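Local coordinates for VgrG protein (PDB 4DTL) that probably cross-links the actin of host cells through its actin cross-linking domain, which here holds ATP and two manganese ions, at residues 23-28 with 360-365; 61-66 with 88-93. All coordinates share one frame; numbering follows the deposited sequence.

Interaction 1: residues 23-28 with 360-365. With MN (manganese (II) ion), chain E; MN (manganese (II) ion), chain D; ATP (adenosine-5'-triphosphate), chain B.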
loop_
_atom_site.group_PDB
_atom_site.type_symbol
_atom_site.label_atom_id
_atom_site.label_comp_id
_atom_site.label_asym_id
_atom_site.label_seq_id
_atom_site.Cartn_x
_atom_site.Cartn_y
_atom_site.Cartn_z
ATOM N N SER A 23 15.278 -2.599 -6.396
ATOM C CA SER A 23 13.941 -2.931 -5.911
ATOM C C SER A 23 13.799 -2.716 -4.402
ATOM O O SER A 23 14.728 -3.002 -3.642
ATOM C CB SER A 23 13.573 -4.363 -6.279
ATOM O OG SER A 23 14.451 -5.301 -5.678
ATOM N N SER A 24 12.643 -2.213 -3.978
ATOM C CA SER A 24 12.372 -1.942 -2.568
ATOM C C SER A 24 11.165 -2.698 -2.021
ATOM O O SER A 24 10.328 -3.175 -2.781
ATOM C CB SER A 24 12.214 -0.447 -2.337
ATOM O OG SER A 24 11.303 0.057 -3.291
ATOM N N ILE A 25 11.086 -2.813 -0.693
ATOM C CA ILE A 25 9.981 -3.497 -0.024
ATOM C C ILE A 25 9.564 -2.797 1.264
ATOM O O ILE A 25 10.409 -2.341 2.032
ATOM C CB ILE A 25 10.244 -5.021 0.159
ATOM C CG1 ILE A 25 8.978 -5.786 0.636
ATOM C CG2 ILE A 25 11.488 -5.298 1.009
ATOM C CD1 ILE A 25 8.832 -7.216 0.182
ATOM N N GLY A 26 8.257 -2.739 1.471
ATOM C CA GLY A 26 7.633 -2.197 2.663
ATOM C C GLY A 26 6.561 -3.151 3.133
ATOM O O GLY A 26 5.940 -3.830 2.318
ATOM N N ILE A 27 6.325 -3.211 4.432
ATOM C CA ILE A 27 5.325 -4.108 5.011
ATOM C C ILE A 27 4.313 -3.374 5.907
ATOM O O ILE A 27 4.618 -2.323 6.475
ATOM C CB ILE A 27 5.972 -5.336 5.724
ATOM C CG1 ILE A 27 6.807 -4.937 6.965
ATOM C CG2 ILE A 27 6.761 -6.216 4.751
ATOM C CD1 ILE A 27 7.057 -6.058 7.964
ATOM N N GLU A 28 3.105 -3.940 6.007
ATOM C CA GLU A 28 2.005 -3.478 6.851
ATOM C C GLU A 28 1.608 -4.638 7.747
ATOM O O GLU A 28 1.436 -5.767 7.273
ATOM C CB GLU A 28 0.815 -3.016 6.020
ATOM C CG GLU A 28 1.089 -1.751 5.238
ATOM C CD GLU A 28 0.009 -1.482 4.213
ATOM O OE1 GLU A 28 0.070 -2.072 3.112
ATOM O OE2 GLU A 28 -0.959 -0.770 4.560
ATOM N N GLN A 360 6.863 -14.191 2.247
ATOM C CA GLN A 360 6.609 -14.516 3.650
ATOM C C GLN A 360 7.783 -14.221 4.583
ATOM O O GLN A 360 7.545 -13.757 5.692
ATOM C CB GLN A 360 6.112 -15.956 3.813
ATOM C CG GLN A 360 4.639 -16.140 3.447
ATOM C CD GLN A 360 3.639 -15.421 4.345
ATOM O OE1 GLN A 360 3.904 -15.060 5.498
ATOM N NE2 GLN A 360 2.443 -15.219 3.834
ATOM N N SER A 361 9.035 -14.412 4.115
ATOM C CA SER A 361 10.278 -14.165 4.860
ATOM C C SER A 361 10.513 -12.703 5.242
ATOM O O SER A 361 11.347 -12.434 6.109
ATOM C CB SER A 361 11.476 -14.708 4.090
ATOM O OG SER A 361 11.714 -13.980 2.894
ATOM N N TYR A 362 9.777 -11.767 4.611
ATOM C CA TYR A 362 9.845 -10.325 4.888
ATOM C C TYR A 362 8.893 -9.924 6.025
ATOM O O TYR A 362 8.899 -8.769 6.464
ATOM C CB TYR A 362 9.458 -9.527 3.630
ATOM C CG TYR A 362 10.467 -9.607 2.515
ATOM C CD1 TYR A 362 11.546 -8.728 2.459
ATOM C CD2 TYR A 362 10.337 -10.547 1.497
ATOM C CE1 TYR A 362 12.488 -8.803 1.439
ATOM C CE2 TYR A 362 11.281 -10.640 0.475
ATOM C CZ TYR A 362 12.357 -9.770 0.454
ATOM O OH TYR A 362 13.272 -9.846 -0.565
ATOM N N LEU A 363 8.037 -10.862 6.455
ATOM C CA LEU A 363 7.025 -10.596 7.467
ATOM C C LEU A 363 7.367 -11.184 8.821
ATOM O O LEU A 363 7.865 -12.305 8.868
ATOM C CB LEU A 363 5.629 -11.063 6.985
ATOM C CG LEU A 363 4.805 -10.100 6.065
ATOM C CD1 LEU A 363 4.441 -8.778 6.753
ATOM C CD2 LEU A 363 5.459 -9.850 4.713
ATOM N N PRO A 364 7.103 -10.451 9.932
ATOM C CA PRO A 364 7.372 -11.029 11.260
ATOM C C PRO A 364 6.301 -12.044 11.649
ATOM O O PRO A 364 5.132 -11.882 11.284
ATOM C CB PRO A 364 7.347 -9.812 12.182
ATOM C CG PRO A 364 6.435 -8.843 11.498
ATOM C CD PRO A 364 6.508 -9.100 10.030
ATOM N N LYS A 365 6.696 -13.101 12.376
ATOM C CA LYS A 365 5.738 -14.121 12.826
ATOM C C LYS A 365 5.776 -14.288 14.327
ATOM O O LYS A 365 6.865 -14.490 14.868
ATOM C CB LYS A 365 5.997 -15.486 12.150
ATOM C CG LYS A 365 6.012 -15.478 10.622
ATOM C CD LYS A 365 4.721 -14.935 9.986
ATOM C CE LYS A 365 4.551 -15.363 8.550
ATOM N NZ LYS A 365 5.672 -14.920 7.674
HETATM MN MN MN E . -2.111 0.524 5.868
HETATM MN MN MN D . -2.166 -1.767 2.606
HETATM P PG ATP B . -4.159 0.496 3.565
HETATM O O1G ATP B . -3.831 0.332 5.016
HETATM O O2G ATP B . -4.396 -0.827 2.911
HETATM O O3G ATP B . -5.376 1.355 3.406
HETATM P PB ATP B . -2.163 2.270 3.534
HETATM O O1B ATP B . -2.950 3.521 3.588
HETATM O O2B ATP B . -1.837 1.799 4.921
HETATM O O3B ATP B . -2.928 1.201 2.812
HETATM P PA ATP B . 0.469 3.006 3.583
HETATM O O1A ATP B . 1.004 4.313 3.111
HETATM O O2A ATP B . 0.142 3.090 5.078
HETATM O O3A ATP B . -0.760 2.582 2.826
HETATM O "O5'" ATP B . 1.595 1.890 3.371
HETATM C "C5'" ATP B . 2.304 1.856 2.125
HETATM C "C4'" ATP B . 3.257 0.695 2.091
HETATM O "O4'" ATP B . 4.188 0.931 1.014
HETATM C "C3'" ATP B . 4.101 0.504 3.348
HETATM O "O3'" ATP B . 4.213 -0.876 3.654
HETATM C "C2'" ATP B . 5.429 1.158 2.976
HETATM O "O2'" ATP B . 6.535 0.613 3.679
HETATM C "C1'" ATP B . 5.509 0.854 1.493
HETATM N N9 ATP B . 6.343 1.759 0.714
HETATM C C8 ATP B . 6.362 3.126 0.764
HETATM N N7 ATP B . 7.250 3.678 -0.024
HETATM C C5 ATP B . 7.856 2.594 -0.642
HETATM C C6 ATP B . 8.880 2.500 -1.610
HETATM N N6 ATP B . 9.538 3.558 -2.102
HETATM N N1 ATP B . 9.217 1.266 -2.049
HETATM C C2 ATP B . 8.589 0.205 -1.537
HETATM N N3 ATP B . 7.634 0.171 -0.604
HETATM C C4 ATP B . 7.307 1.406 -0.203
#
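Glu28 OE2 bridges two manganese ions, while the backbone O of the same residue lies loosely beside Leu363 CD1. OE2 is 2.2 Å from the manganese of chain E and 2.5 Å from that of chain D. Glu28 OE1 also reaches the chain D ion at 2.3 Å, so that ion takes both carboxylate oxygens, which should restrain rotation of the group. Glu28 belongs to strand 24-30 of the actin cross-linking domain, which pairs antiparallel with strands 85-97 and 173-180. One side of the strand serves the nucleotide and the other meets the loop 360-365. On the nucleotide side Ser24 OG donates to adenine N1 of ATP at 2.7 Å, Gly26 brings its CA up to the ribose O2', and Glu28 reaches the metals; Ile27 O takes a weak bond from the ribose O3'. Ile25 and Ile27 point the other way, and no hydrogen bond joins the strand to the loop. Ile25 has CG1 anti to its backbone N (chi1 -170°), which carries CD1 over one face of the Tyr362 ring in a CH-pi contact, 3.8 Å from the centroid and 14° off the normal. Ile25 CG2 meets the CD1-CE1 side of that ring, with CE1 3.7 Å away. Further along, Ile27 CG2 packs against Leu363 CD2 at 3.9 Å as the two side chains run past each other in opposite directions, and Ile27 CD1 touches both Tyr362 O and Pro364 CD. Helix 101-124 joins this apolar layer through Met111 and Val104, and Tyr362 OH is hydrogen-bonded to Met98 O. Within the loop, Leu363 N bonds back to Gln360 O, and Lys365 NZ donates to Gln360 OE1 at 2.8 Å, in the carbonyl plane with a C=O...N angle of 151°.

Interaction 2: residues 61-66 with 88-93. With MN (manganese (II) ion), chain E; ATP (adenosine-5'-triphosphate), chain B.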
loop_
_atom_site.group_PDB
_atom_site.type_symbol
_atom_site.label_atom_id
_atom_site.label_comp_id
_atom_site.label_asym_id
_atom_site.label_seq_id
_atom_site.Cartn_x
_atom_site.Cartn_y
_atom_site.Cartn_z
ATOM N N THR A 61 0.613 3.400 13.625
ATOM C CA THR A 61 -0.546 4.049 13.010
ATOM C C THR A 61 -1.894 3.500 13.466
ATOM O O THR A 61 -2.006 2.343 13.891
ATOM C CB THR A 61 -0.492 3.939 11.446
ATOM O OG1 THR A 61 -0.755 2.588 11.057
ATOM C CG2 THR A 61 0.821 4.438 10.827
ATOM N N LYS A 62 -2.934 4.323 13.295
ATOM C CA LYS A 62 -4.305 3.884 13.533
ATOM C C LYS A 62 -4.781 3.350 12.173
ATOM O O LYS A 62 -4.431 3.917 11.125
ATOM C CB LYS A 62 -5.225 4.995 14.081
ATOM C CG LYS A 62 -5.321 6.245 13.217
ATOM C CD LYS A 62 -6.553 7.058 13.529
ATOM C CE LYS A 62 -6.436 8.424 12.912
ATOM N NZ LYS A 62 -7.624 9.276 13.173
ATOM N N ASP A 63 -5.530 2.239 12.187
ATOM C CA ASP A 63 -5.996 1.604 10.962
ATOM C C ASP A 63 -7.530 1.569 10.808
ATOM O O ASP A 63 -8.126 2.531 10.335
ATOM C CB ASP A 63 -5.346 0.213 10.812
ATOM C CG ASP A 63 -5.590 -0.501 9.485
ATOM O OD1 ASP A 63 -5.820 0.197 8.454
ATOM O OD2 ASP A 63 -5.513 -1.744 9.465
ATOM N N MET A 64 -8.156 0.471 11.222
ATOM C CA MET A 64 -9.592 0.242 11.114
ATOM C C MET A 64 -10.388 0.834 12.282
ATOM O O MET A 64 -10.161 0.452 13.431
ATOM C CB MET A 64 -9.857 -1.269 10.996
ATOM C CG MET A 64 -10.462 -1.684 9.661
ATOM S SD MET A 64 -9.352 -1.423 8.235
ATOM C CE MET A 64 -8.961 -3.123 7.779
ATOM N N ASN A 65 -11.313 1.778 11.984
ATOM C CA ASN A 65 -12.160 2.411 12.998
ATOM C C ASN A 65 -13.064 1.361 13.673
ATOM O O ASN A 65 -13.836 0.680 12.994
ATOM C CB ASN A 65 -12.981 3.552 12.404
ATOM C CG ASN A 65 -13.796 4.304 13.437
ATOM O OD1 ASN A 65 -14.706 3.768 14.072
ATOM N ND2 ASN A 65 -13.499 5.577 13.624
ATOM N N GLN A 66 -12.936 1.216 15.004
ATOM C CA GLN A 66 -13.694 0.225 15.778
ATOM C C GLN A 66 -14.839 0.836 16.591
ATOM O O GLN A 66 -15.420 0.160 17.438
ATOM C CB GLN A 66 -12.754 -0.599 16.672
ATOM C CG GLN A 66 -11.655 -1.341 15.917
ATOM C CD GLN A 66 -12.171 -2.542 15.176
ATOM O OE1 GLN A 66 -12.512 -2.465 13.994
ATOM N NE2 GLN A 66 -12.239 -3.677 15.859
ATOM N N THR A 88 -7.855 -0.002 15.253
ATOM C CA THR A 88 -6.904 -1.096 15.332
ATOM C C THR A 88 -5.552 -0.443 15.048
ATOM O O THR A 88 -5.513 0.622 14.405
ATOM C CB THR A 88 -7.218 -2.176 14.301
ATOM O OG1 THR A 88 -7.254 -1.604 12.996
ATOM C CG2 THR A 88 -8.504 -2.901 14.583
ATOM N N VAL A 89 -4.465 -1.048 15.550
ATOM C CA VAL A 89 -3.121 -0.535 15.357
ATOM C C VAL A 89 -2.523 -1.285 14.192
ATOM O O VAL A 89 -2.663 -2.506 14.098
ATOM C CB VAL A 89 -2.250 -0.644 16.648
ATOM C CG1 VAL A 89 -0.778 -0.333 16.368
ATOM C CG2 VAL A 89 -2.789 0.253 17.758
ATOM N N GLU A 90 -1.867 -0.545 13.301
ATOM C CA GLU A 90 -1.142 -1.120 12.194
ATOM C C GLU A 90 0.278 -0.615 12.199
ATOM O O GLU A 90 0.504 0.594 12.221
ATOM C CB GLU A 90 -1.823 -0.825 10.871
ATOM C CG GLU A 90 -1.196 -1.584 9.716
ATOM C CD GLU A 90 -1.763 -1.205 8.373
ATOM O OE1 GLU A 90 -1.801 0.008 8.072
ATOM O OE2 GLU A 90 -2.154 -2.119 7.609
ATOM N N LEU A 91 1.229 -1.548 12.167
ATOM C CA LEU A 91 2.654 -1.226 12.116
ATOM C C LEU A 91 3.049 -1.170 10.641
ATOM O O LEU A 91 2.850 -2.147 9.906
ATOM C CB LEU A 91 3.502 -2.236 12.918
ATOM C CG LEU A 91 3.096 -2.513 14.378
ATOM C CD1 LEU A 91 4.141 -3.382 15.071
ATOM C CD2 LEU A 91 2.860 -1.227 15.162
ATOM N N VAL A 92 3.502 0.017 10.194
ATOM C CA VAL A 92 3.851 0.294 8.794
ATOM C C VAL A 92 5.346 0.544 8.662
ATOM O O VAL A 92 5.841 1.602 9.078
ATOM C CB VAL A 92 2.997 1.454 8.199
ATOM C CG1 VAL A 92 3.297 1.655 6.721
ATOM C CG2 VAL A 92 1.500 1.208 8.397
ATOM N N SER A 93 6.069 -0.429 8.079
ATOM C CA SER A 93 7.514 -0.303 7.932
ATOM C C SER A 93 7.961 0.818 7.013
ATOM O O SER A 93 7.224 1.229 6.117
ATOM C CB SER A 93 8.143 -1.623 7.501
ATOM O OG SER A 93 7.959 -1.836 6.111
HETATM MN MN MN E . -2.111 0.524 5.868
HETATM P PG ATP B . -4.159 0.496 3.565
HETATM O O1G ATP B . -3.831 0.332 5.016
HETATM O O2G ATP B . -4.396 -0.827 2.911
HETATM O O3G ATP B . -5.376 1.355 3.406
HETATM P PB ATP B . -2.163 2.270 3.534
HETATM O O1B ATP B . -2.950 3.521 3.588
HETATM O O2B ATP B . -1.837 1.799 4.921
HETATM O O3B ATP B . -2.928 1.201 2.812
HETATM P PA ATP B . 0.469 3.006 3.583
HETATM O O1A ATP B . 1.004 4.313 3.111
HETATM O O2A ATP B . 0.142 3.090 5.078
HETATM O O3A ATP B . -0.760 2.582 2.826
HETATM O "O5'" ATP B . 1.595 1.890 3.371
HETATM C "C5'" ATP B . 2.304 1.856 2.125
HETATM C "C4'" ATP B . 3.257 0.695 2.091
HETATM O "O4'" ATP B . 4.188 0.931 1.014
HETATM C "C3'" ATP B . 4.101 0.504 3.348
HETATM O "O3'" ATP B . 4.213 -0.876 3.654
HETATM C "C2'" ATP B . 5.429 1.158 2.976
HETATM O "O2'" ATP B . 6.535 0.613 3.679
HETATM C "C1'" ATP B . 5.509 0.854 1.493
HETATM N N9 ATP B . 6.343 1.759 0.714
HETATM C C8 ATP B . 6.362 3.126 0.764
HETATM N N7 ATP B . 7.250 3.678 -0.024
HETATM C C5 ATP B . 7.856 2.594 -0.642
HETATM C C6 ATP B . 8.880 2.500 -1.610
HETATM N N6 ATP B . 9.538 3.558 -2.102
HETATM N N1 ATP B . 9.217 1.266 -2.049
HETATM C C2 ATP B . 8.589 0.205 -1.537
HETATM N N3 ATP B . 7.634 0.171 -0.604
HETATM C C4 ATP B . 7.307 1.406 -0.203
HETATM O O HOH W 1 -2.550 2.659 8.706
HETATM O O HOH W 2 -5.167 -3.813 7.739
#
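The carboxylates of Asp63 and Glu90 lie stacked, their planes 14° apart, with Asp63 OD2 3.9 Å from Glu90 OE2. Each turns one face to the other, and nearer the backbone, Asp63 CB packs on Glu90 CB. Glu90 OE1 binds the manganese of chain E at 2.3 Å and also accepts from a water that donates to Thr61 OG1; a second water lies 2.7 Å from Asp63 OD2. The metal on Glu90 probably eases the close approach of the two carboxylates, and the carboxylate of Glu30 lies close to Asp63 OD2 as well. Glu90 gets there by a chain extended throughout, its CG anti to the backbone N (chi1 -172°). Its carbonyl is gripped twice by Thr61: OG1 donates to Glu90 O at 2.6 Å and Thr61 N at 3.1 Å, from opposite faces of the carbonyl plane. Thr61 and Glu90 form an antiparallel hydrogen-bonded pair between strands 56-68 and 85-97. Lys62 and Val89 follow as a non-hydrogen-bonded pair whose side chains lie on the other face, against strand 34-38. Beyond them comes a beta bulge, where Asp63 and Met64 together stand opposite Thr88. Asp63 N donates to Thr88 O at 2.7 Å, and Thr88 N returns a bond to Met64 O. Met64 N is met by the side chain instead, bonding to Thr88 OG1 at 2.9 Å; that hydroxyl also bonds Glu30. Thr88 CG2 rests obliquely against the amide carbon of Gln66. Further along strand 85-97, Ser93 O accepts from the ribose O2' of ATP at 2.6 Å.

Overall arrangement
The two contacts have centres about 17 Å apart and meet through strands 24-30 and 85-97, antiparallel neighbours in the same sheet. Along the chain 23-28 comes first, then 61-66 and 88-93, and finally 360-365, so interaction 1 joins parts near the two ends of the modelled chain while interaction 2 joins close neighbours. They touch directly where Ile27 N lies 2.7 Å from Ser93 OG, a probable hydrogen bond. Glu28 and Glu90, one from each contact, share the manganese of chain E, and both contacts also touch ATP. The paired strands thus form one wall of the nucleotide and metal site, with helix 101-124 packed behind them.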